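Local coordinates for protein AxyAgu115A (Amphibacillus xylanus NBRC 15112, PDB 6NPS) that acts as a family GH115 alpha-glucuronidase, a hemicellulase that removes glucuronic acid side groups from xylans such as arabinoglucuronoxylan, at the interface of chains A and B. Numbering follows the deposited sequence. Chains: chain A/B, AxyAgu115A.

The interface of chains A and B. Residues chain A 595-598, 661, 665; chain B 649-652, 654.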
# COMPACT_ATOMS: atom_id res chain seq x y z
N ALA A 595 -3.82 2.73 -11.36
CA ALA A 595 -3.26 4.00 -10.90
C ALA A 595 -1.79 3.88 -10.50
O ALA A 595 -1.01 4.80 -10.73
CB ALA A 595 -4.07 4.57 -9.74
N GLN A 596 -1.38 2.73 -9.95
CA GLN A 596 0.03 2.48 -9.64
C GLN A 596 0.90 2.40 -10.89
O GLN A 596 2.14 2.49 -10.80
CB GLN A 596 0.18 1.17 -8.86
CG GLN A 596 -0.43 1.25 -7.43
CD GLN A 596 -0.79 -0.13 -6.84
OE1 GLN A 596 -0.84 -1.15 -7.55
NE2 GLN A 596 -1.04 -0.15 -5.52
N LEU A 597 0.29 2.24 -12.06
CA LEU A 597 1.03 2.28 -13.31
C LEU A 597 0.88 3.62 -14.04
O LEU A 597 1.35 3.73 -15.18
CB LEU A 597 0.56 1.12 -14.22
CG LEU A 597 0.65 -0.28 -13.60
CD1 LEU A 597 -0.16 -1.36 -14.37
CD2 LEU A 597 2.12 -0.68 -13.48
N ASN A 598 0.26 4.61 -13.40
CA ASN A 598 -0.00 5.95 -13.97
C ASN A 598 -0.84 5.84 -15.25
O ASN A 598 -0.62 6.59 -16.22
CB ASN A 598 1.29 6.71 -14.28
CG ASN A 598 1.19 8.26 -14.10
OD1 ASN A 598 1.59 8.74 -13.06
ND2 ASN A 598 0.66 9.00 -15.08
N VAL A 661 1.68 11.81 -17.31
CA VAL A 661 3.09 12.18 -17.40
C VAL A 661 3.32 13.00 -18.68
O VAL A 661 2.44 13.08 -19.54
CB VAL A 661 4.00 10.94 -17.38
CG1 VAL A 661 3.82 10.18 -16.04
CG2 VAL A 661 3.69 10.04 -18.59
N ARG A 665 4.29 8.10 -23.68
CA ARG A 665 4.65 6.75 -23.35
C ARG A 665 3.42 5.86 -23.41
O ARG A 665 2.27 6.30 -23.22
CB ARG A 665 5.28 6.70 -21.94
CG ARG A 665 6.54 7.49 -21.77
CD ARG A 665 6.76 8.03 -20.29
NE ARG A 665 6.31 7.04 -19.28
CZ ARG A 665 6.33 7.26 -17.97
NH1 ARG A 665 6.76 8.45 -17.53
NH2 ARG A 665 5.88 6.31 -17.11
N GLU B 649 9.91 5.03 -17.11
CA GLU B 649 8.75 4.63 -16.32
C GLU B 649 8.56 5.50 -15.07
O GLU B 649 7.90 5.06 -14.11
CB GLU B 649 8.83 3.15 -15.95
CG GLU B 649 8.92 2.27 -17.22
CD GLU B 649 9.19 0.78 -16.97
OE1 GLU B 649 9.76 0.42 -15.92
OE2 GLU B 649 8.86 -0.04 -17.86
N ASN B 650 9.07 6.73 -15.04
CA ASN B 650 8.80 7.51 -13.84
C ASN B 650 7.31 7.82 -13.77
O ASN B 650 6.57 7.73 -14.77
CB ASN B 650 9.65 8.79 -13.78
CG ASN B 650 9.31 9.78 -14.90
OD1 ASN B 650 9.10 9.39 -16.03
ND2 ASN B 650 9.27 11.06 -14.57
N LYS B 651 6.85 8.13 -12.56
CA LYS B 651 5.42 8.26 -12.30
C LYS B 651 5.15 9.48 -11.45
O LYS B 651 5.93 9.81 -10.56
CB LYS B 651 4.87 7.00 -11.63
CG LYS B 651 4.72 5.82 -12.67
CD LYS B 651 4.53 4.48 -11.97
CE LYS B 651 4.68 3.33 -12.97
NZ LYS B 651 6.11 2.99 -13.26
N ASN B 652 4.02 10.15 -11.72
CA ASN B 652 3.56 11.27 -10.91
C ASN B 652 2.93 10.77 -9.61
O ASN B 652 2.66 9.57 -9.46
CB ASN B 652 2.54 12.07 -11.71
CG ASN B 652 3.19 12.91 -12.76
OD1 ASN B 652 4.29 13.42 -12.55
ND2 ASN B 652 2.53 13.05 -13.89
N VAL B 654 0.12 9.74 -7.07
CA VAL B 654 -1.23 9.20 -7.21
C VAL B 654 -2.09 9.87 -6.15
O VAL B 654 -1.71 9.93 -4.97
CB VAL B 654 -1.24 7.67 -7.06
CG1 VAL B 654 -2.68 7.12 -7.20
CG2 VAL B 654 -0.33 7.05 -8.11
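The aliphatic chain of B:Lys651 lies alongside the end of helix 564-596 of chain A and the turn that follows it, forming the apolar centre of this patch. Its CG meets CB of A:Asn598 at 3.9 Å, and its CE rests against CA of A:Leu597. Between these points CD packs on the backbone carbonyl oxygen of A:Gln596, near the helix C-terminus. The chain runs extended as far as CE and then bends at chi4 (81°), turning the amine back to its own loop, where NZ gives a hydrogen bond of 2.9 Å to the backbone O of B:Glu649, a poorly ordered residue, in the carbonyl plane and on a lone pair. Lysine thus contributes methylenes to the partner while its amine finds a hydrogen-bond partner within chain B. One residue back in the helix, B:Val654 straddles A:Ala595: CG1, anti to the backbone N, touches the CB methyl, while CG2 reaches the carbonyl oxygen at 3.5 Å.

Next to the root of the lysine chain, A:Asn598 accepts a hydrogen bond at OD1 from the backbone N of B:Asn652 (3.1 Å), the donor standing above the amide plane and not on a lone pair. The two asparagine amides are turned 62° from each other, and ND2 of B:Asn652 lies near A:Val661.

At the polar rim, A:Arg665 grips the backbone carbonyl of B:Asn650 end-on, both terminal nitrogens converging on one oxygen that lies almost in the guanidinium plane. CG2 of A:Val661 lies 3.5 Å above one guanidinium face, offset toward its rim. Both chains are copies of one protein, and the two-fold symmetric interface repeats these contacts with the chains exchanged; the crystal assembly may not be the biological one. In the fork itself, NH1 and NH2 of A:Arg665 lie 2.9 and 2.8 Å from O of B:Asn650.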